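Local coordinates for protein putative glucarate dehydratase (Pseudomonas fluorescens, PDB 4IT1) that probably catalyses the magnesium-dependent dehydration of D-glucarate to 5-dehydro-4-deoxy-D-glucarate, as a member of the mandelate racemase/muconate lactonizing enzyme family, at residues I56-D61 with E137-D142; F93-L98 with D142-Y147. All blocks are in the same frame, centred on the assembly; numbering follows the deposited sequence.

Contact 1: residues I56-D61 with E137-D142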
ATOM      1  N   ILE A  56       2.153   4.684  24.714  1.00 63.30           N
ATOM      2  CA  ILE A  56       3.438   5.156  24.205  1.00 63.83           C
ATOM      3  C   ILE A  56       3.449   6.685  24.069  1.00 73.86           C
ATOM      4  O   ILE A  56       2.535   7.272  23.494  1.00 75.60           O
ATOM      5  CB  ILE A  56       3.777   4.507  22.838  1.00 60.60           C
ATOM      6  CG1 ILE A  56       3.871   2.979  22.950  1.00 69.71           C
ATOM      7  CG2 ILE A  56       5.086   5.050  22.287  1.00 50.37           C
ATOM      8  CD1 ILE A  56       2.541   2.254  22.885  1.00 68.03           C
ATOM      9  N   GLU A  57       4.487   7.316  24.616  1.00 82.24           N
ATOM     10  CA  GLU A  57       4.736   8.748  24.441  1.00 75.50           C
ATOM     11  C   GLU A  57       6.038   8.953  23.686  1.00 74.13           C
ATOM     12  O   GLU A  57       7.068   8.396  24.056  1.00 76.66           O
ATOM     13  CB  GLU A  57       4.850   9.448  25.793  1.00 88.51           C
ATOM     14  CG  GLU A  57       3.773  10.477  26.088  1.00 97.81           C
ATOM     15  CD  GLU A  57       4.146  11.420  27.229  1.00111.68           C
ATOM     16  OE1 GLU A  57       3.406  12.401  27.446  1.00111.59           O
ATOM     17  OE2 GLU A  57       5.174  11.193  27.908  1.00110.86           O
ATOM     18  N   ILE A  58       5.985   9.746  22.624  1.00 75.22           N
ATOM     19  CA  ILE A  58       7.190  10.155  21.911  1.00 80.33           C
ATOM     20  C   ILE A  58       7.322  11.673  22.023  1.00 86.50           C
ATOM     21  O   ILE A  58       6.320  12.388  22.062  1.00 75.49           O
ATOM     22  CB  ILE A  58       7.157   9.726  20.425  1.00 83.09           C
ATOM     23  CG1 ILE A  58       6.885   8.221  20.295  1.00 91.07           C
ATOM     24  CG2 ILE A  58       8.440  10.121  19.698  1.00 79.50           C
ATOM     25  CD1 ILE A  58       7.990   7.320  20.806  1.00 96.33           C
ATOM     26  N   GLU A  59       8.558  12.153  22.097  1.00 74.53           N
ATOM     27  CA  GLU A  59       8.826  13.581  22.121  1.00 77.03           C
ATOM     28  C   GLU A  59      10.016  13.879  21.222  1.00 75.40           C
ATOM     29  O   GLU A  59      10.947  13.071  21.099  1.00 62.88           O
ATOM     30  CB  GLU A  59       9.078  14.074  23.551  1.00 90.59           C
ATOM     31  CG  GLU A  59       8.967  15.585  23.733  1.00100.72           C
ATOM     32  CD  GLU A  59       9.651  16.088  24.996  1.00102.06           C
ATOM     33  OE1 GLU A  59       8.954  16.664  25.861  1.00 97.02           O
ATOM     34  OE2 GLU A  59      10.883  15.907  25.125  1.00 93.83           O
ATOM     35  N   SER A  60       9.966  15.046  20.592  1.00 75.66           N
ATOM     36  CA  SER A  60      10.984  15.478  19.646  1.00 84.95           C
ATOM     37  C   SER A  60      11.795  16.637  20.217  1.00 82.19           C
ATOM     38  O   SER A  60      11.381  17.255  21.204  1.00 82.19           O
ATOM     39  CB  SER A  60      10.304  15.907  18.350  1.00 95.31           C
ATOM     40  OG  SER A  60       9.174  16.728  18.622  1.00 87.83           O
ATOM     41  N   ASP A  61      12.935  16.933  19.587  1.00 78.68           N
ATOM     42  CA  ASP A  61      13.816  18.037  20.004  1.00 87.19           C
ATOM     43  C   ASP A  61      13.156  19.426  19.977  1.00 89.56           C
ATOM     44  O   ASP A  61      13.614  20.346  20.656  1.00 97.30           O
ATOM     45  CB  ASP A  61      15.123  18.045  19.190  1.00 83.44           C
ATOM     46  CG  ASP A  61      14.895  18.166  17.684  1.00 92.59           C
ATOM     47  OD1 ASP A  61      13.777  18.525  17.248  1.00 99.30           O
ATOM     48  OD2 ASP A  61      15.857  17.905  16.924  1.00 78.54           O
ATOM     49  N   GLU A 137       4.796   3.046  15.107  1.00 67.32           N
ATOM     50  CA  GLU A 137       4.427   3.657  13.822  1.00 66.10           C
ATOM     51  C   GLU A 137       3.373   4.745  14.018  1.00 56.63           C
ATOM     52  O   GLU A 137       3.538   5.862  13.528  1.00 56.51           O
ATOM     53  CB  GLU A 137       3.935   2.592  12.823  1.00 62.89           C
ATOM     54  CG  GLU A 137       3.812   3.070  11.376  1.00 54.70           C
ATOM     55  CD  GLU A 137       2.371   3.133  10.861  1.00 58.07           C
ATOM     56  OE1 GLU A 137       1.411   3.133  11.663  1.00 55.31           O
ATOM     57  OE2 GLU A 137       2.192   3.187   9.627  1.00 60.61           O
ATOM     58  N   VAL A 138       2.313   4.416  14.754  1.00 50.28           N
ATOM     59  CA  VAL A 138       1.245   5.363  15.056  1.00 57.52           C
ATOM     60  C   VAL A 138       1.807   6.622  15.722  1.00 67.07           C
ATOM     61  O   VAL A 138       1.509   7.735  15.291  1.00 68.77           O
ATOM     62  CB  VAL A 138       0.124   4.706  15.898  1.00 54.54           C
ATOM     63  CG1 VAL A 138      -0.890   5.733  16.386  1.00 46.46           C
ATOM     64  CG2 VAL A 138      -0.573   3.620  15.089  1.00 46.38           C
ATOM     65  N   ALA A 139       2.645   6.444  16.741  1.00 71.00           N
ATOM     66  CA  ALA A 139       3.243   7.572  17.454  1.00 61.77           C
ATOM     67  C   ALA A 139       4.167   8.401  16.568  1.00 66.05           C
ATOM     68  O   ALA A 139       4.152   9.631  16.640  1.00 74.55           O
ATOM     69  CB  ALA A 139       3.973   7.089  18.694  1.00 69.74           C
ATOM     70  N   PHE A 140       4.961   7.724  15.737  1.00 61.27           N
ATOM     71  CA  PHE A 140       5.805   8.376  14.730  1.00 59.65           C
ATOM     72  C   PHE A 140       5.003   9.239  13.748  1.00 67.33           C
ATOM     73  O   PHE A 140       5.473  10.293  13.317  1.00 64.58           O
ATOM     74  CB  PHE A 140       6.557   7.330  13.916  1.00 60.36           C
ATOM     75  CG  PHE A 140       7.899   6.956  14.468  1.00 58.07           C
ATOM     76  CD1 PHE A 140       8.034   6.454  15.759  1.00 59.25           C
ATOM     77  CD2 PHE A 140       9.033   7.051  13.667  1.00 55.35           C
ATOM     78  CE1 PHE A 140       9.281   6.084  16.247  1.00 55.00           C
ATOM     79  CE2 PHE A 140      10.281   6.686  14.148  1.00 55.61           C
ATOM     80  CZ  PHE A 140      10.403   6.195  15.438  1.00 52.83           C
ATOM     81  N   LEU A 141       3.814   8.773  13.372  1.00 66.74           N
ATOM     82  CA  LEU A 141       2.959   9.511  12.439  1.00 68.62           C
ATOM     83  C   LEU A 141       2.195  10.619  13.146  1.00 65.96           C
ATOM     84  O   LEU A 141       2.074  11.723  12.613  1.00 64.63           O
ATOM     85  CB  LEU A 141       2.002   8.580  11.688  1.00 62.48           C
ATOM     86  CG  LEU A 141       2.619   7.651  10.633  1.00 64.91           C
ATOM     87  CD1 LEU A 141       1.625   6.584  10.201  1.00 64.03           C
ATOM     88  CD2 LEU A 141       3.136   8.423   9.428  1.00 57.72           C
ATOM     89  N   ASP A 142       1.690  10.324  14.345  1.00 64.62           N
ATOM     90  CA  ASP A 142       1.076  11.340  15.195  1.00 66.71           C
ATOM     91  C   ASP A 142       2.063  12.469  15.461  1.00 74.48           C
ATOM     92  O   ASP A 142       1.669  13.631  15.551  1.00 69.41           O
ATOM     93  CB  ASP A 142       0.598  10.751  16.518  1.00 68.86           C
ATOM     94  CG  ASP A 142      -0.158  11.762  17.371  1.00 81.55           C
ATOM     95  OD1 ASP A 142      -0.973  12.528  16.813  1.00 86.53           O
ATOM     96  OD2 ASP A 142       0.057  11.791  18.600  1.00 72.07           O
TER
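Ile58 and Ala139 mark the closest approach of strand 50-60 to helix 128-148, with 6.5 Å between the CA atom of Ile58 and that of Ala139. The strand is the middle one of an antiparallel sheet of three, and its backbone bonds go to the neighbouring strands: Ile56 pairs with Gly68 and Ile58 with Gly66, while Glu57 pairs with Thr29. Between residues 56-61 and 137-142 themselves the contact is apolar. Alternation along the strand turns Ile56 and Ile58 to the helix and sends Glu57 to the other face. Ile58 CG1 lies against the methyl of Ala139, CG1 to CB 3.5 Å. With CG1 anti to the carbonyl carbon and beside the backbone N (chi1 -54°), this branch is the one laid on the alanine. Ile56 adds a looser touch through its CG2 methyl, 4.3 Å from Ala139 CB. The small alanine lets the helix sit low over the strand, and the Phe140 ring reaches back beside Ile58 without close contact. Asp142 OD2 accepts from Leu67 N of strand 65-70, a polar link between the same helix and sheet, and Glu137 reaches Leu322 N and Arg323 N at the start of helix 322-334. Far from the magnesium site, this helix-on-sheet layer belongs to the alpha+beta N-terminal capping domain of the enolase superfamily.

Contact 2: residues F93-L98 with D142-Y147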
ATOM      1  N   PHE A  93      10.557  10.351  10.443  1.00 73.11           N
ATOM      2  CA  PHE A  93      10.060  10.101   9.095  1.00 78.02           C
ATOM      3  C   PHE A  93      10.615   8.793   8.557  1.00 83.21           C
ATOM      4  O   PHE A  93       9.975   8.133   7.735  1.00 82.49           O
ATOM      5  CB  PHE A  93      10.425  11.254   8.157  1.00 82.81           C
ATOM      6  CG  PHE A  93       9.624  12.499   8.400  1.00 90.75           C
ATOM      7  CD1 PHE A  93       8.412  12.695   7.750  1.00 86.67           C
ATOM      8  CD2 PHE A  93      10.071  13.468   9.293  1.00 96.66           C
ATOM      9  CE1 PHE A  93       7.664  13.837   7.982  1.00 89.67           C
ATOM     10  CE2 PHE A  93       9.327  14.611   9.530  1.00 95.84           C
ATOM     11  CZ  PHE A  93       8.123  14.797   8.871  1.00 96.30           C
ATOM     12  N   ASN A  94      11.809   8.428   9.028  1.00 81.70           N
ATOM     13  CA  ASN A  94      12.466   7.197   8.607  1.00 78.02           C
ATOM     14  C   ASN A  94      11.837   5.976   9.274  1.00 76.83           C
ATOM     15  O   ASN A  94      12.411   5.386  10.190  1.00 70.75           O
ATOM     16  CB  ASN A  94      13.968   7.261   8.885  1.00 74.76           C
ATOM     17  CG  ASN A  94      14.767   6.320   8.003  1.00 76.53           C
ATOM     18  OD1 ASN A  94      14.233   5.366   7.431  1.00 84.35           O
ATOM     19  ND2 ASN A  94      16.059   6.582   7.894  1.00 56.63           N
ATOM     20  N   LEU A  95      10.644   5.620   8.805  1.00 70.56           N
ATOM     21  CA  LEU A  95       9.911   4.469   9.311  1.00 56.96           C
ATOM     22  C   LEU A  95      10.506   3.143   8.837  1.00 61.85           C
ATOM     23  O   LEU A  95      10.347   2.123   9.503  1.00 62.12           O
ATOM     24  CB  LEU A  95       8.438   4.566   8.921  1.00 61.55           C
ATOM     25  CG  LEU A  95       7.555   5.505   9.745  1.00 53.45           C
ATOM     26  CD1 LEU A  95       6.278   5.806   8.992  1.00 57.02           C
ATOM     27  CD2 LEU A  95       7.230   4.909  11.102  1.00 48.62           C
ATOM     28  N   ASN A  96      11.187   3.160   7.691  1.00 56.19           N
ATOM     29  CA  ASN A  96      11.919   1.982   7.216  1.00 67.38           C
ATOM     30  C   ASN A  96      13.075   1.582   8.143  1.00 78.37           C
ATOM     31  O   ASN A  96      13.355   0.392   8.316  1.00 79.53           O
ATOM     32  CB  ASN A  96      12.413   2.186   5.780  1.00 64.73           C
ATOM     33  CG  ASN A  96      11.287   2.119   4.759  1.00 71.51           C
ATOM     34  OD1 ASN A  96      10.228   1.545   5.022  1.00 67.66           O
ATOM     35  ND2 ASN A  96      11.507   2.714   3.590  1.00 58.79           N
ATOM     36  N   GLN A  97      13.739   2.584   8.724  1.00 77.74           N
ATOM     37  CA  GLN A  97      14.707   2.379   9.804  1.00 74.70           C
ATOM     38  C   GLN A  97      14.001   1.730  10.993  1.00 63.68           C
ATOM     39  O   GLN A  97      14.433   0.681  11.469  1.00 68.86           O
ATOM     40  CB  GLN A  97      15.343   3.712  10.220  1.00 78.99           C
ATOM     41  CG  GLN A  97      16.281   3.659  11.418  1.00 69.99           C
ATOM     42  CD  GLN A  97      17.716   3.363  11.030  1.00 86.25           C
ATOM     43  OE1 GLN A  97      18.091   2.208  10.797  1.00 82.50           O
ATOM     44  NE2 GLN A  97      18.535   4.411  10.967  1.00 73.64           N
ATOM     45  N   LEU A  98      12.910   2.347  11.451  1.00 56.21           N
ATOM     46  CA  LEU A  98      12.104   1.804  12.552  1.00 60.04           C
ATOM     47  C   LEU A  98      11.709   0.331  12.363  1.00 64.53           C
ATOM     48  O   LEU A  98      11.681  -0.429  13.334  1.00 68.83           O
ATOM     49  CB  LEU A  98      10.848   2.650  12.803  1.00 47.72           C
ATOM     50  CG  LEU A  98       9.820   2.049  13.779  1.00 56.82           C
ATOM     51  CD1 LEU A  98      10.362   2.000  15.201  1.00 62.15           C
ATOM     52  CD2 LEU A  98       8.484   2.772  13.761  1.00 51.77           C
ATOM     53  N   ASP A 142       1.690  10.324  14.345  1.00 64.62           N
ATOM     54  CA  ASP A 142       1.076  11.340  15.195  1.00 66.71           C
ATOM     55  C   ASP A 142       2.063  12.469  15.461  1.00 74.48           C
ATOM     56  O   ASP A 142       1.669  13.631  15.551  1.00 69.41           O
ATOM     57  CB  ASP A 142       0.598  10.751  16.518  1.00 68.86           C
ATOM     58  CG  ASP A 142      -0.158  11.762  17.371  1.00 81.55           C
ATOM     59  OD1 ASP A 142      -0.973  12.528  16.813  1.00 86.53           O
ATOM     60  OD2 ASP A 142       0.057  11.791  18.600  1.00 72.07           O
ATOM     61  N   LEU A 143       3.344  12.119  15.565  1.00 62.43           N
ATOM     62  CA  LEU A 143       4.401  13.103  15.734  1.00 69.53           C
ATOM     63  C   LEU A 143       4.468  14.004  14.508  1.00 72.93           C
ATOM     64  O   LEU A 143       4.332  15.225  14.622  1.00 72.70           O
ATOM     65  CB  LEU A 143       5.756  12.422  15.938  1.00 69.50           C
ATOM     66  CG  LEU A 143       6.836  13.089  16.799  1.00 73.95           C
ATOM     67  CD1 LEU A 143       8.176  12.991  16.091  1.00 72.38           C
ATOM     68  CD2 LEU A 143       6.541  14.542  17.141  1.00 75.03           C
ATOM     69  N   GLN A 144       4.685  13.387  13.345  1.00 72.43           N
ATOM     70  CA  GLN A 144       4.764  14.088  12.062  1.00 69.28           C
ATOM     71  C   GLN A 144       3.601  15.057  11.877  1.00 66.99           C
ATOM     72  O   GLN A 144       3.792  16.182  11.425  1.00 70.92           O
ATOM     73  CB  GLN A 144       4.770  13.087  10.909  1.00 71.02           C
ATOM     74  CG  GLN A 144       6.010  12.215  10.824  1.00 83.21           C
ATOM     75  CD  GLN A 144       5.967  11.236   9.663  1.00 86.38           C
ATOM     76  OE1 GLN A 144       5.287  11.466   8.665  1.00 89.47           O
ATOM     77  NE2 GLN A 144       6.710  10.141   9.786  1.00 88.96           N
ATOM     78  N   ALA A 145       2.405  14.605  12.248  1.00 67.27           N
ATOM     79  CA  ALA A 145       1.172  15.366  12.080  1.00 71.92           C
ATOM     80  C   ALA A 145       1.091  16.596  12.986  1.00 79.36           C
ATOM     81  O   ALA A 145       0.552  17.629  12.578  1.00 89.26           O
ATOM     82  CB  ALA A 145      -0.029  14.466  12.297  1.00 54.93           C
ATOM     83  N   ARG A 146       1.612  16.471  14.208  1.00 76.47           N
ATOM     84  CA  ARG A 146       1.688  17.589  15.157  1.00 71.26           C
ATOM     85  C   ARG A 146       2.666  18.670  14.666  1.00 76.52           C
ATOM     86  O   ARG A 146       2.385  19.868  14.769  1.00 89.02           O
ATOM     87  CB  ARG A 146       2.101  17.092  16.551  1.00 68.71           C
ATOM     88  CG  ARG A 146       1.056  16.265  17.296  1.00 60.32           C
ATOM     89  CD  ARG A 146       0.079  17.149  18.051  1.00 70.34           C
ATOM     90  NE  ARG A 146      -0.912  16.378  18.800  1.00 72.75           N
ATOM     91  CZ  ARG A 146      -2.067  16.873  19.244  1.00 80.67           C
ATOM     92  NH1 ARG A 146      -2.393  18.139  19.006  1.00 78.83           N
ATOM     93  NH2 ARG A 146      -2.909  16.098  19.916  1.00 75.52           N
ATOM     94  N   TYR A 147       3.804  18.228  14.131  1.00 68.52           N
ATOM     95  CA  TYR A 147       4.837  19.096  13.562  1.00 69.83           C
ATOM     96  C   TYR A 147       4.363  19.799  12.286  1.00 84.07           C
ATOM     97  O   TYR A 147       4.761  20.932  12.003  1.00 93.89           O
ATOM     98  CB  TYR A 147       6.085  18.255  13.294  1.00 66.62           C
ATOM     99  CG  TYR A 147       7.208  18.898  12.505  1.00 75.84           C
ATOM    100  CD1 TYR A 147       7.783  20.108  12.900  1.00 78.84           C
ATOM    101  CD2 TYR A 147       7.738  18.253  11.387  1.00 85.94           C
ATOM    102  CE1 TYR A 147       8.831  20.671  12.180  1.00 76.69           C
ATOM    103  CE2 TYR A 147       8.787  18.804  10.666  1.00 81.17           C
ATOM    104  CZ  TYR A 147       9.329  20.012  11.062  1.00 85.29           C
ATOM    105  OH  TYR A 147      10.369  20.546  10.334  1.00 85.28           O
TER
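Gln144 lays its side chain across one face of the Phe93 ring, where helix 128-148 meets the residues leading into helix 95-107. Starting at the helix, CB only brushes the ring, 4.2 Å from Phe93 CE1. CG then stands over the face in a CH-pi contact, 3.9 Å from the ring centroid and 19° off the normal, displaced toward the rim. With CG beside the backbone N and the chain extended beyond it, the amide is carried along the ring rather than away from it. CD comes to 3.4 Å from Phe93 CD1, and the amide plane stacks on the ring at a tilt of 25°. The two ends of the amide fare differently. OE1 lies 3.4 Å from Phe93 CE1 and, though buried, has no polar partner in the model. NE2 passes beyond the ring to lie 3.4 Å from Phe93 CA and donates to Pro92 O, a bond that fixes the rotation of the amide. Were an alanine here, Pro92 O would probably lose this donor and the Phe93 face its cover, leaving a gap beside the ring. Tyr147 CD2 meets the ring near its plane, at the edge, 4.3 Å from Phe93 CZ. Just past Phe93, an inverse gamma turn centred on Asn94 leads into the helix, and Asn94 OD1 accepts from Gln97 N, 3.1 Å away. Nearby, Asn96 ND2 binds Gly158 O and Ala360 O of the second subunit, and Phe93 also packs on Asp154 of that subunit. The loop before the N-capped helix 95-107 thus packs its phenylalanine on helix 128-148 of the capping domain, at the dimer interface.

Both contacts are buried and use successive turns of helix 128-148, sharing Asp142, with centres about 7 Å apart. Contact 1 sets the helix on the sheet and stays within one subunit; contact 2 sets it against the entry to helix 95-107, where the second subunit comes close and Tyr147 is only partly buried. Their chemistry follows: small aliphatic groups alone meet over the strand, whereas an amide stacked on an aromatic ring joins the helix to the loop before helix 95-107. Leu95 CD2 ties the two together, 3.8 Å from Phe140 CB, and Leu143 CD2 packs on Ser60 OG at 3.7 Å, making one continuous interior of the N-terminal domain.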